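Local coordinates for putative acyl-[acyl-carrier-protein]--UDP-N-acetylglucosamine O-acyltransferase (PDB 4R36) that probably transfers an acyl chain from acyl carrier protein to UDP-N-acetylglucosamine, as expected of an LpxA-type O-acyltransferase built on a left-handed beta helix, at residues A[49-54]-A[67-72]; A[74-79]-A[98-103]; A[116-121]-A[137-142]; A[194-199]-A[259-264]; A[210-215]-A[227-232]. All blocks are in the same frame, centred on the assembly; numbering follows the deposited sequence.

Contact 1: residues A[49-54]-A[67-72]; sequences NVVIGD and GSRIGN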
# COMPACT_ATOMS: atom_id res chain seq x y z
N ASN A 49 -10.22 1.72 28.48
CA ASN A 49 -10.67 0.39 28.02
C ASN A 49 -9.58 -0.23 27.14
O ASN A 49 -9.83 -0.76 26.03
CB ASN A 49 -11.97 0.50 27.26
CG ASN A 49 -12.56 -0.85 26.88
OD1 ASN A 49 -12.34 -1.83 27.54
ND2 ASN A 49 -13.20 -0.90 25.75
N VAL A 50 -8.37 -0.19 27.69
CA VAL A 50 -7.19 -0.79 27.10
C VAL A 50 -6.57 -1.70 28.16
O VAL A 50 -6.48 -1.30 29.36
CB VAL A 50 -6.18 0.29 26.64
CG1 VAL A 50 -4.80 -0.33 26.44
CG2 VAL A 50 -6.71 1.08 25.43
N VAL A 51 -6.14 -2.89 27.73
CA VAL A 51 -5.32 -3.78 28.52
C VAL A 51 -4.04 -4.10 27.79
O VAL A 51 -4.07 -4.52 26.63
CB VAL A 51 -6.08 -5.07 28.84
CG1 VAL A 51 -5.27 -5.99 29.73
CG2 VAL A 51 -7.43 -4.67 29.46
N ILE A 52 -2.92 -3.86 28.47
CA ILE A 52 -1.57 -4.14 27.97
C ILE A 52 -0.84 -4.99 29.01
O ILE A 52 -0.74 -4.62 30.22
CB ILE A 52 -0.80 -2.81 27.72
CG1 ILE A 52 -1.43 -2.00 26.57
CG2 ILE A 52 0.66 -3.08 27.45
CD1 ILE A 52 -1.00 -0.56 26.54
N GLY A 53 -0.29 -6.10 28.56
CA GLY A 53 0.43 -7.09 29.38
C GLY A 53 1.82 -6.67 29.75
O GLY A 53 2.16 -5.49 29.72
N ASP A 54 2.64 -7.65 30.08
CA ASP A 54 4.02 -7.40 30.51
C ASP A 54 5.00 -7.40 29.40
O ASP A 54 4.77 -8.01 28.35
CB ASP A 54 4.46 -8.49 31.48
CG ASP A 54 3.58 -8.55 32.74
OD1 ASP A 54 2.95 -7.53 33.15
OD2 ASP A 54 3.49 -9.67 33.26
N GLY A 67 -10.66 -0.46 23.44
CA GLY A 67 -10.99 -1.81 23.09
C GLY A 67 -9.78 -2.69 22.81
O GLY A 67 -9.94 -3.85 22.49
N SER A 68 -8.59 -2.14 22.86
CA SER A 68 -7.39 -2.94 22.60
C SER A 68 -7.04 -3.83 23.75
O SER A 68 -7.20 -3.45 24.93
CB SER A 68 -6.20 -2.07 22.32
OG SER A 68 -6.39 -1.19 21.20
N ARG A 69 -6.54 -5.03 23.40
CA ARG A 69 -6.07 -6.01 24.32
C ARG A 69 -4.77 -6.55 23.79
O ARG A 69 -4.73 -7.15 22.69
CB ARG A 69 -7.07 -7.14 24.43
CG ARG A 69 -8.51 -6.74 24.76
CD ARG A 69 -8.66 -6.34 26.22
NE ARG A 69 -10.03 -5.96 26.52
CZ ARG A 69 -10.52 -4.73 26.54
NH1 ARG A 69 -9.79 -3.68 26.23
NH2 ARG A 69 -11.80 -4.55 26.88
N ILE A 70 -3.72 -6.32 24.55
CA ILE A 70 -2.40 -6.66 24.18
C ILE A 70 -1.79 -7.59 25.21
O ILE A 70 -1.80 -7.30 26.44
CB ILE A 70 -1.57 -5.38 23.97
CG1 ILE A 70 -2.13 -4.61 22.74
CG2 ILE A 70 -0.09 -5.67 23.83
CD1 ILE A 70 -1.72 -3.16 22.72
N GLY A 71 -1.22 -8.68 24.73
CA GLY A 71 -0.55 -9.66 25.58
C GLY A 71 0.81 -9.28 26.08
O GLY A 71 1.05 -8.12 26.42
N ASN A 72 1.70 -10.25 26.09
CA ASN A 72 3.08 -10.00 26.61
C ASN A 72 4.17 -10.07 25.57
O ASN A 72 4.10 -10.86 24.63
CB ASN A 72 3.44 -11.07 27.66
CG ASN A 72 2.39 -11.16 28.75
OD1 ASN A 72 1.90 -10.18 29.29
ND2 ASN A 72 2.03 -12.37 29.07
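Arg69 reaches across from its strand and takes hold of Asn49 end-on with two nitrogens. NH2 bonds the amide oxygen OD1 of Asn49 at 2.9 Å, while NH1 bonds the backbone O of Asn49, also at 2.9 Å. That backbone O lies in the guanidinium plane, yet NH1 stands well above the carbonyl plane, on the face opposite Gly67 N. Ser68 O is shared in the same manner, between Val51 N on one face and Arg69 NH1 on the other. The guanidinium is thus held by three oxygens, with the Asn49 amide turned 74° from it. A bend at chi2 (-75°) brings the arginine chain back over its neighbour, where CD packs on Val51 CG2 at 3.8 Å and the same methyl lies over one guanidinium face.

On the reverse side of the strands Ile52 and Ile70 run in step with each other, with nearly identical torsions, and CG1 of Ile52 meets CD1 of Ile70 at 4.0 Å. Beyond them, Asp54 and Asn72 are also aligned, their flat ends only 17° apart, and Asn72 OD1 accepts from Asp54 N at 2.8 Å. The Asp54 carboxylate looks elsewhere, to Glu36 N of the preceding coil.

Between these side chains the backbones pair in parallel register, with Ile70 N bonded to Val51 O at 2.8 Å. Equivalent positions stacked one coil above the next, isoleucine on isoleucine inside and polar residues at the turn, are the signature of the left-handed parallel beta helix built from hexapeptide repeats.

Contact 2: residues A[74-79]-A[98-103]; sequences NTIFPG and AEIGDN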
# COMPACT_ATOMS: atom_id res chain seq x y z
N ASN A 74 5.38 -8.06 23.23
CA ASN A 74 5.23 -7.52 21.88
C ASN A 74 6.08 -6.28 21.67
O ASN A 74 6.45 -5.58 22.64
CB ASN A 74 3.79 -7.11 21.71
CG ASN A 74 2.84 -8.27 21.85
OD1 ASN A 74 2.72 -9.13 20.94
ND2 ASN A 74 2.18 -8.35 23.00
N THR A 75 6.37 -5.96 20.41
CA THR A 75 6.89 -4.63 20.07
C THR A 75 5.99 -3.98 19.05
O THR A 75 5.65 -4.62 18.02
CB THR A 75 8.31 -4.72 19.46
OG1 THR A 75 9.16 -5.54 20.29
CG2 THR A 75 8.96 -3.41 19.27
N ILE A 76 5.57 -2.77 19.35
CA ILE A 76 4.62 -2.02 18.52
C ILE A 76 5.39 -0.82 18.05
O ILE A 76 5.84 0.05 18.84
CB ILE A 76 3.33 -1.72 19.32
CG1 ILE A 76 2.68 -3.07 19.68
CG2 ILE A 76 2.38 -0.84 18.55
CD1 ILE A 76 1.51 -2.89 20.59
N PHE A 77 5.56 -0.74 16.71
CA PHE A 77 6.38 0.23 16.10
C PHE A 77 5.70 1.53 15.89
O PHE A 77 4.46 1.63 15.93
CB PHE A 77 6.96 -0.34 14.77
CG PHE A 77 8.07 -1.31 14.99
CD1 PHE A 77 7.83 -2.58 15.56
CD2 PHE A 77 9.35 -0.99 14.63
CE1 PHE A 77 8.86 -3.46 15.75
CE2 PHE A 77 10.38 -1.92 14.80
CZ PHE A 77 10.12 -3.14 15.37
N PRO A 78 6.48 2.58 15.55
CA PRO A 78 5.86 3.91 15.35
C PRO A 78 4.73 3.99 14.35
O PRO A 78 4.84 3.41 13.24
CB PRO A 78 7.02 4.79 14.86
CG PRO A 78 8.19 4.12 15.49
CD PRO A 78 7.92 2.64 15.32
N GLY A 79 3.65 4.69 14.72
CA GLY A 79 2.55 4.93 13.78
C GLY A 79 1.56 3.77 13.66
O GLY A 79 0.53 3.96 13.06
N ALA A 98 -9.98 -5.29 19.81
CA ALA A 98 -8.85 -5.59 18.88
C ALA A 98 -7.80 -6.16 19.76
O ALA A 98 -7.41 -5.51 20.77
CB ALA A 98 -8.36 -4.35 18.18
N GLU A 99 -7.32 -7.36 19.44
CA GLU A 99 -6.48 -8.09 20.34
C GLU A 99 -5.27 -8.65 19.68
O GLU A 99 -5.35 -9.18 18.58
CB GLU A 99 -7.24 -9.30 20.95
CG GLU A 99 -8.63 -8.93 21.44
CD GLU A 99 -9.40 -10.05 22.17
OE1 GLU A 99 -8.87 -11.14 22.46
OE2 GLU A 99 -10.60 -9.86 22.42
N ILE A 100 -4.14 -8.55 20.35
CA ILE A 100 -2.95 -9.32 19.96
C ILE A 100 -2.47 -10.09 21.16
O ILE A 100 -2.68 -9.67 22.30
CB ILE A 100 -1.81 -8.43 19.36
CG1 ILE A 100 -1.00 -7.73 20.45
CG2 ILE A 100 -2.36 -7.44 18.35
CD1 ILE A 100 0.10 -6.86 19.92
N GLY A 101 -1.82 -11.22 20.88
CA GLY A 101 -1.27 -12.14 21.91
C GLY A 101 0.10 -11.74 22.37
O GLY A 101 0.30 -10.61 22.82
N ASP A 102 1.02 -12.68 22.29
CA ASP A 102 2.38 -12.53 22.80
C ASP A 102 3.41 -12.56 21.74
O ASP A 102 3.28 -13.30 20.71
CB ASP A 102 2.73 -13.68 23.77
CG ASP A 102 1.73 -13.82 24.92
OD1 ASP A 102 1.13 -12.84 25.36
OD2 ASP A 102 1.57 -14.96 25.35
N ASN A 103 4.49 -11.81 22.00
CA ASN A 103 5.67 -11.90 21.22
C ASN A 103 5.45 -11.54 19.73
O ASN A 103 6.15 -12.05 18.87
CB ASN A 103 6.29 -13.31 21.31
CG ASN A 103 6.46 -13.78 22.74
OD1 ASN A 103 6.08 -14.90 23.09
ND2 ASN A 103 6.98 -12.93 23.56
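Asn74 and Ile100 run alongside one another head to tail at a corner of the coil, and their torsions account for the atoms that meet. The asparagine CG lies beside its own backbone N (chi1 -61°), and from there the amide extends to the other segment. Its ND2 donates to Gly101 O at 2.9 Å. The bond is fairly straight, with an N-H...O angle of 160°, and the acceptor lies in the amide plane. The other end of the amide has its partner just past the segment: OD1 accepts from Asn104 N, and the buried amide is therefore engaged at both ends.

Ile100 adopts the less common arrangement in which CG1 sits between the backbone N and the carbonyl carbon (chi1 80°), with the chain then fully extended. This carries CD1 against the asparagine amide, 3.6 Å from its CG and equally close to OD1, so a methyl group packs against the amide that bonds the backbone just beyond. The same CD1 comes within 4.3 Å of Ile76 CD1, a looser apolar touch directed into the interior.

Neighbouring strands complete the packing. Ile70 of strand 68-70 touches both isoleucines, as does Ile106 of strand 105-106, while Val124 of strand 121-124 meets Ile100. Strands 75-76 and 97-100 belong to different faces of the beta helix, and the contact joins them across the turn between those faces.

Contact 3: residues A[116-121]-A[137-142]; sequences TAAKGR and AHDALI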
# COMPACT_ATOMS: atom_id res chain seq x y z
N THR A 116 -16.85 -6.06 15.01
CA THR A 116 -18.25 -5.63 14.85
C THR A 116 -19.15 -6.68 15.54
O THR A 116 -18.66 -7.71 16.00
CB THR A 116 -18.68 -5.59 13.39
OG1 THR A 116 -18.72 -6.92 12.82
CG2 THR A 116 -17.82 -4.68 12.58
N ALA A 117 -20.46 -6.47 15.52
CA ALA A 117 -21.41 -7.44 16.06
C ALA A 117 -21.35 -8.78 15.36
O ALA A 117 -21.83 -9.77 15.86
CB ALA A 117 -22.82 -6.89 15.94
N ALA A 118 -20.81 -8.83 14.15
CA ALA A 118 -20.65 -10.13 13.45
C ALA A 118 -19.85 -11.16 14.23
O ALA A 118 -20.02 -12.35 13.98
CB ALA A 118 -19.96 -9.90 12.06
N LYS A 119 -18.92 -10.71 15.06
CA LYS A 119 -18.15 -11.54 15.94
C LYS A 119 -17.85 -10.78 17.24
O LYS A 119 -18.25 -11.22 18.32
CB LYS A 119 -16.82 -12.02 15.29
CG LYS A 119 -16.06 -12.99 16.19
CD LYS A 119 -14.76 -13.51 15.61
CE LYS A 119 -14.03 -14.34 16.63
NZ LYS A 119 -12.76 -14.94 16.13
N GLY A 120 -17.16 -9.66 17.16
CA GLY A 120 -16.95 -8.80 18.30
C GLY A 120 -15.54 -8.62 18.74
O GLY A 120 -15.25 -7.78 19.59
N ARG A 121 -14.63 -9.41 18.14
CA ARG A 121 -13.23 -9.47 18.53
C ARG A 121 -12.39 -9.67 17.26
O ARG A 121 -12.65 -10.61 16.51
CB ARG A 121 -12.98 -10.65 19.46
CG ARG A 121 -13.84 -10.61 20.75
CD ARG A 121 -13.69 -11.89 21.54
NE ARG A 121 -12.35 -12.06 22.10
CZ ARG A 121 -11.93 -13.17 22.66
NH1 ARG A 121 -12.73 -14.19 22.80
NH2 ARG A 121 -10.70 -13.28 23.14
N ALA A 137 -8.65 -6.25 9.34
CA ALA A 137 -9.96 -5.71 9.38
C ALA A 137 -10.73 -6.30 10.54
O ALA A 137 -10.32 -7.30 11.14
CB ALA A 137 -10.69 -5.94 8.09
N HIS A 138 -11.84 -5.63 10.82
CA HIS A 138 -12.79 -6.11 11.85
C HIS A 138 -13.07 -7.61 11.81
O HIS A 138 -13.28 -8.20 10.75
CB HIS A 138 -14.10 -5.37 11.68
CG HIS A 138 -14.83 -5.70 10.42
ND1 HIS A 138 -15.81 -6.67 10.37
CD2 HIS A 138 -14.82 -5.10 9.20
CE1 HIS A 138 -16.32 -6.72 9.15
NE2 HIS A 138 -15.75 -5.77 8.43
N ASP A 139 -12.99 -8.24 12.98
CA ASP A 139 -13.38 -9.68 13.19
C ASP A 139 -12.43 -10.69 12.52
O ASP A 139 -12.71 -11.89 12.55
CB ASP A 139 -14.82 -9.98 12.82
CG ASP A 139 -15.79 -8.94 13.40
OD1 ASP A 139 -15.83 -8.82 14.61
OD2 ASP A 139 -16.44 -8.21 12.64
N ALA A 140 -11.32 -10.20 11.94
CA ALA A 140 -10.34 -11.08 11.39
C ALA A 140 -9.65 -11.88 12.48
O ALA A 140 -9.66 -11.50 13.67
CB ALA A 140 -9.30 -10.28 10.63
N LEU A 141 -9.14 -13.03 12.10
CA LEU A 141 -8.45 -13.94 12.97
C LEU A 141 -7.10 -14.33 12.33
O LEU A 141 -7.12 -14.94 11.26
CB LEU A 141 -9.25 -15.22 13.21
CG LEU A 141 -8.49 -16.27 14.06
CD1 LEU A 141 -8.21 -15.83 15.47
CD2 LEU A 141 -9.26 -17.62 14.06
N ILE A 142 -6.00 -14.01 13.00
CA ILE A 142 -4.67 -14.49 12.66
C ILE A 142 -4.21 -15.41 13.75
O ILE A 142 -4.36 -15.08 14.94
CB ILE A 142 -3.68 -13.33 12.46
CG1 ILE A 142 -4.19 -12.43 11.32
CG2 ILE A 142 -2.29 -13.82 12.17
CD1 ILE A 142 -3.26 -11.26 11.00
O HOH W 1 -11.16 -12.76 15.56
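Asp139 gathers Thr116 and Gly120 onto its carboxylate, tying a loop that projects from the left-handed beta helix to the turn carrying His138, a residue of the UDP-N-acetylglucosamine site. Thr116 supplies the first bonds. Its hydroxyl OG1 donates to OD2 of Asp139 at 2.6 Å and its backbone N to OD1 at 3.0 Å, both on the syn side, tilted about 20° from the carboxylate plane. Gly120 N completes the grip on OD1 at 3.0 Å, from the anti side and from the face opposite to Thr116 N, with an almost straight N-H...O angle of 174°. On OD2 the anti position goes to His138 ND1, 2.8 Å away. Both anti donors stand clearly out of the carboxylate plane, but OD2 lies in the imidazole plane, and the bond holds the ring's rotation. Thr116 CG2 packs obliquely on the same ring, 3.6 Å from His138 ND1.

A second shell holds these donors in place. The Thr116 hydroxyl lies between its backbone N and carbonyl carbon (chi1 67°), from where OG1 also accepts from Ala118 N in an ST turn; a type I turn from Thr116 to Lys119 then brings Gly120 round to the carboxylate. Asp139 itself is in a type II turn, its backbone N bonded to Thr122 OG1. Farther out, the extended Lys119 chain passes alongside Asp139, and its NZ donates to a water 2.8 Å away that also lies 2.7 Å from Ala140 O.

Contact 4: residues A[194-199]-A[259-264]; sequences IPPYII and IEYIVD
Pro196 leans its CB-CG edge over one face of the Tyr261 ring, and this CH-pi contact is the central one between the type II turn at residues 195-198 and helix 257-267. CG of the proline stands 3.8 Å from the centroid of the Tyr261 ring, 9° off its normal, and CB of Pro196 approaches CE2 of Tyr261 at 3.6 Å. The phenol projects from the helix toward the proline because its CG lies opposite the backbone N (chi1 176°).

A second kind of contact involves the aromatic pair. Tyr197 and Tyr261 meet with planes 86° apart and centroids 6.0 Å from each other, an oblique approach. The hydroxyl oxygen of Tyr197 comes to the edge of the Tyr261 ring, 3.5 Å from CD2.

Aliphatic packing fills in the rest. Ile262 CG1 sits at the edge of the Tyr197 ring, 3.8 Å from CD2, and also faces Pro196 CG at 4.2 Å.

Polar bonds go to other partners: Tyr261 OH bonds Asp161 OD2 and Gly180 N on the beta helix, while Pro196 O is bonded by Tyr232 OH of helix 222-237. Turn and helix both lie in the C-terminal domain of the acyltransferase family, the Tyr197 side chain about 6 Å from that of Asn211 of the UDP-N-acetylglucosamine site. The two segments meet through rings and hydrocarbon, with Tyr197 OH lying at a ring edge without a hydrogen bond across them, whereas the far end of Tyr261 adds a directional hold on the last coils.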
# COMPACT_ATOMS: atom_id res chain seq x y z
N ILE A 194 -7.24 -20.85 0.57
CA ILE A 194 -5.94 -21.41 0.18
C ILE A 194 -5.57 -22.56 1.08
O ILE A 194 -5.33 -22.37 2.26
CB ILE A 194 -4.86 -20.35 0.20
CG1 ILE A 194 -5.30 -19.18 -0.71
CG2 ILE A 194 -3.54 -20.91 -0.28
CD1 ILE A 194 -4.26 -18.11 -0.80
N PRO A 195 -5.49 -23.77 0.51
CA PRO A 195 -5.32 -24.94 1.37
C PRO A 195 -3.88 -25.05 1.88
O PRO A 195 -2.95 -24.46 1.28
CB PRO A 195 -5.73 -26.12 0.45
CG PRO A 195 -5.35 -25.62 -0.89
CD PRO A 195 -5.67 -24.15 -0.89
N PRO A 196 -3.66 -25.85 2.93
CA PRO A 196 -2.35 -25.82 3.64
C PRO A 196 -1.17 -26.33 2.86
O PRO A 196 -1.38 -27.15 1.95
CB PRO A 196 -2.59 -26.66 4.86
CG PRO A 196 -3.80 -27.42 4.59
CD PRO A 196 -4.65 -26.62 3.66
N TYR A 197 0.02 -25.81 3.13
CA TYR A 197 1.29 -26.27 2.60
C TYR A 197 1.63 -25.81 1.15
O TYR A 197 2.67 -26.19 0.65
CB TYR A 197 1.39 -27.82 2.67
CG TYR A 197 1.08 -28.38 4.01
CD1 TYR A 197 1.91 -28.13 5.08
CD2 TYR A 197 0.00 -29.23 4.18
CE1 TYR A 197 1.62 -28.63 6.34
CE2 TYR A 197 -0.32 -29.72 5.44
CZ TYR A 197 0.53 -29.46 6.50
OH TYR A 197 0.19 -29.88 7.73
N ILE A 198 0.73 -25.10 0.46
CA ILE A 198 0.98 -24.77 -0.95
C ILE A 198 1.62 -23.40 -1.16
O ILE A 198 1.62 -22.55 -0.25
CB ILE A 198 -0.29 -24.88 -1.82
CG1 ILE A 198 -1.31 -23.77 -1.59
CG2 ILE A 198 -0.95 -26.24 -1.61
CD1 ILE A 198 -2.30 -23.60 -2.71
N ILE A 199 2.19 -23.23 -2.34
CA ILE A 199 2.51 -21.93 -2.89
C ILE A 199 1.37 -21.47 -3.75
O ILE A 199 0.85 -22.20 -4.61
CB ILE A 199 3.81 -21.97 -3.69
CG1 ILE A 199 4.98 -22.50 -2.85
CG2 ILE A 199 4.15 -20.58 -4.26
CD1 ILE A 199 6.24 -22.76 -3.67
N ILE A 259 -1.81 -34.83 6.13
CA ILE A 259 -2.74 -35.22 5.08
C ILE A 259 -4.18 -35.07 5.53
O ILE A 259 -5.06 -34.66 4.75
CB ILE A 259 -2.43 -36.64 4.56
CG1 ILE A 259 -0.96 -36.80 4.21
CG2 ILE A 259 -3.30 -36.99 3.38
CD1 ILE A 259 -0.31 -35.77 3.28
N GLU A 260 -4.45 -35.32 6.80
CA GLU A 260 -5.78 -35.14 7.28
C GLU A 260 -6.15 -33.68 7.33
O GLU A 260 -7.31 -33.31 7.13
CB GLU A 260 -5.92 -35.79 8.69
CG GLU A 260 -5.77 -37.30 8.63
CD GLU A 260 -5.69 -37.93 10.05
OE1 GLU A 260 -6.38 -37.44 10.97
OE2 GLU A 260 -4.95 -38.89 10.25
N TYR A 261 -5.18 -32.84 7.60
CA TYR A 261 -5.43 -31.42 7.61
C TYR A 261 -5.75 -30.93 6.20
O TYR A 261 -6.71 -30.18 6.01
CB TYR A 261 -4.21 -30.72 8.17
CG TYR A 261 -4.19 -29.22 8.20
CD1 TYR A 261 -5.38 -28.45 8.40
CD2 TYR A 261 -2.98 -28.57 8.22
CE1 TYR A 261 -5.31 -27.06 8.54
CE2 TYR A 261 -2.90 -27.19 8.40
CZ TYR A 261 -4.06 -26.45 8.57
OH TYR A 261 -3.88 -25.10 8.65
N ILE A 262 -5.01 -31.38 5.20
CA ILE A 262 -5.33 -31.02 3.81
C ILE A 262 -6.76 -31.39 3.47
O ILE A 262 -7.58 -30.59 2.97
CB ILE A 262 -4.37 -31.71 2.85
CG1 ILE A 262 -2.98 -31.18 2.99
CG2 ILE A 262 -4.82 -31.61 1.40
CD1 ILE A 262 -1.95 -32.06 2.31
N VAL A 263 -7.10 -32.64 3.78
CA VAL A 263 -8.45 -33.16 3.45
C VAL A 263 -9.57 -32.42 4.18
O VAL A 263 -10.55 -31.99 3.60
CB VAL A 263 -8.51 -34.70 3.65
CG1 VAL A 263 -9.93 -35.18 3.55
CG2 VAL A 263 -7.60 -35.37 2.64
N ASP A 264 -9.44 -32.28 5.47
CA ASP A 264 -10.45 -31.63 6.26
C ASP A 264 -10.63 -30.16 5.81
O ASP A 264 -11.76 -29.68 5.72
CB ASP A 264 -10.00 -31.60 7.72
CG ASP A 264 -11.16 -31.27 8.66
OD1 ASP A 264 -12.00 -32.15 8.92
OD2 ASP A 264 -11.30 -30.12 9.07

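Contact 5: residues A[210-215]-A[227-232]; sequences INIIGL and NIHNAY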
# COMPACT_ATOMS: atom_id res chain seq x y z
N ILE A 210 4.23 -27.03 -4.03
CA ILE A 210 4.34 -27.08 -2.54
C ILE A 210 5.36 -26.18 -1.98
O ILE A 210 6.35 -25.96 -2.64
CB ILE A 210 4.73 -28.51 -2.15
CG1 ILE A 210 3.68 -29.44 -2.62
CG2 ILE A 210 4.94 -28.67 -0.66
CD1 ILE A 210 2.29 -29.01 -2.32
N ASN A 211 5.16 -25.67 -0.77
CA ASN A 211 6.12 -24.81 -0.07
C ASN A 211 7.29 -25.65 0.47
O ASN A 211 7.40 -25.84 1.67
CB ASN A 211 5.43 -24.08 1.05
CG ASN A 211 6.32 -23.08 1.78
OD1 ASN A 211 7.37 -22.75 1.35
ND2 ASN A 211 5.86 -22.62 2.92
N ILE A 212 8.06 -26.25 -0.44
CA ILE A 212 9.10 -27.23 -0.06
C ILE A 212 10.14 -26.54 0.79
O ILE A 212 10.58 -27.10 1.79
CB ILE A 212 9.75 -27.88 -1.27
CG1 ILE A 212 8.74 -28.75 -1.98
CG2 ILE A 212 10.92 -28.81 -0.89
CD1 ILE A 212 9.16 -29.22 -3.37
N ILE A 213 10.49 -25.30 0.42
CA ILE A 213 11.48 -24.51 1.16
C ILE A 213 11.07 -24.33 2.59
O ILE A 213 11.80 -24.73 3.50
CB ILE A 213 11.72 -23.12 0.52
CG1 ILE A 213 12.37 -23.32 -0.83
CG2 ILE A 213 12.65 -22.28 1.39
CD1 ILE A 213 12.19 -22.14 -1.77
N GLY A 214 9.88 -23.80 2.81
CA GLY A 214 9.36 -23.63 4.14
C GLY A 214 9.25 -24.92 4.92
O GLY A 214 9.55 -24.96 6.16
N LEU A 215 8.80 -25.99 4.25
CA LEU A 215 8.65 -27.25 5.00
C LEU A 215 9.98 -27.86 5.40
O LEU A 215 10.12 -28.38 6.52
CB LEU A 215 7.84 -28.25 4.20
CG LEU A 215 6.39 -27.80 3.97
CD1 LEU A 215 5.73 -28.82 3.06
CD2 LEU A 215 5.66 -27.65 5.25
N ASN A 227 4.48 -36.93 0.48
CA ASN A 227 3.08 -37.26 0.62
C ASN A 227 2.17 -36.05 0.37
O ASN A 227 1.12 -36.18 -0.25
CB ASN A 227 2.80 -37.91 2.00
CG ASN A 227 3.52 -39.30 2.18
OD1 ASN A 227 3.92 -39.93 1.20
ND2 ASN A 227 3.67 -39.73 3.42
N ILE A 228 2.59 -34.91 0.89
CA ILE A 228 1.85 -33.68 0.71
C ILE A 228 1.82 -33.39 -0.79
O ILE A 228 0.77 -33.03 -1.37
CB ILE A 228 2.49 -32.53 1.52
CG1 ILE A 228 2.26 -32.77 3.01
CG2 ILE A 228 1.95 -31.15 1.08
CD1 ILE A 228 3.10 -31.90 3.91
N HIS A 229 2.97 -33.58 -1.43
CA HIS A 229 3.05 -33.29 -2.86
C HIS A 229 2.12 -34.18 -3.64
O HIS A 229 1.35 -33.73 -4.51
CB HIS A 229 4.53 -33.44 -3.34
CG HIS A 229 4.80 -32.64 -4.56
ND1 HIS A 229 5.98 -31.97 -4.78
CD2 HIS A 229 3.96 -32.27 -5.56
CE1 HIS A 229 5.90 -31.32 -5.92
NE2 HIS A 229 4.69 -31.48 -6.42
N ASN A 230 2.12 -35.47 -3.31
CA ASN A 230 1.21 -36.41 -3.92
C ASN A 230 -0.25 -36.14 -3.67
O ASN A 230 -1.05 -36.26 -4.60
CB ASN A 230 1.59 -37.84 -3.54
CG ASN A 230 2.86 -38.29 -4.27
OD1 ASN A 230 3.17 -37.77 -5.35
ND2 ASN A 230 3.62 -39.18 -3.66
N ALA A 231 -0.61 -35.70 -2.46
CA ALA A 231 -2.00 -35.32 -2.25
C ALA A 231 -2.42 -34.17 -3.20
O ALA A 231 -3.50 -34.20 -3.80
CB ALA A 231 -2.23 -34.92 -0.80
N TYR A 232 -1.56 -33.17 -3.36
CA TYR A 232 -1.90 -32.07 -4.25
C TYR A 232 -1.84 -32.35 -5.72
O TYR A 232 -2.58 -31.73 -6.49
CB TYR A 232 -1.14 -30.80 -3.87
CG TYR A 232 -1.72 -30.14 -2.65
CD1 TYR A 232 -2.97 -29.57 -2.69
CD2 TYR A 232 -1.01 -30.10 -1.44
CE1 TYR A 232 -3.56 -29.03 -1.53
CE2 TYR A 232 -1.54 -29.49 -0.30
CZ TYR A 232 -2.82 -28.93 -0.36
OH TYR A 232 -3.42 -28.31 0.70
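Ile210 lays a methylene over the face of the His229 imidazole, an aliphatic-on-aromatic contact at the centre of an otherwise ordinary apolar patch. CG1 of Ile210 is 4.0 Å from the ring centroid and 16° off the normal, displaced toward the rim, so the nearest ring atom is CG of His229 at 3.9 Å. The histidine CG lies roughly opposite the backbone N (chi1 -155°), with one ring face against Ile210 CG1.

The terminal methyl of the same side chain goes the other way, against two more residues of helix 222-237. CD1 of Ile210 lies 3.6 Å from CD2 of Tyr232, the two side chains crossing at about a right angle, and 4.0 Å from Ile228 CG2. Ile210 thus meets three residues within little more than one helical turn.

A separate touch comes from helix 212-217: Leu215 and Ile228 meet end to end through their methyls, CD1 to CD1 at 4.1 Å. Between Ile210 and Leu215 stands Asn211, a UDP-N-acetylglucosamine-binding residue that takes the N-cap of helix 212-217. Its OD1 accepts from Gly214 N at 3.1 Å, the donor lying well above the amide plane, and its ND2 is bonded to Tyr181 O.

The end of strand 206-210 and Leu215 of helix 212-217 are therefore seated on helix 222-237 by dispersion and CH-pi contacts. The polar groups of Asn211 are engaged on the side of the cap and the beta helix, an arrangement consistent with apolar packing next to, in sequence, a residue of the UDP-N-acetylglucosamine site.

In the fold
Contacts 1 to 3 belong to the beta helix, and contacts 4 and 5 lie where the last strands meet the C-terminal helices. Contact 1 joins neighbouring strands of one sheet, and contact 2 reaches from the next strand of that sheet round a corner; Arg69 O to Ile100 N and Asn72 N to Asp102 OD1 link the two. Contact 3 is tied to contact 2 by the Glu99-Arg121 salt bridge. Contacts 1 to 3 are each partly buried, contact 3 with the most exposed residues, whereas 4 and 5 are buried and adjacent, joined by Tyr197 O and Asn211 N. Hydrogen bonds dominate contacts 1 and 3, a single amide bond marks contact 2, and rings and hydrocarbon make contacts 4 and 5.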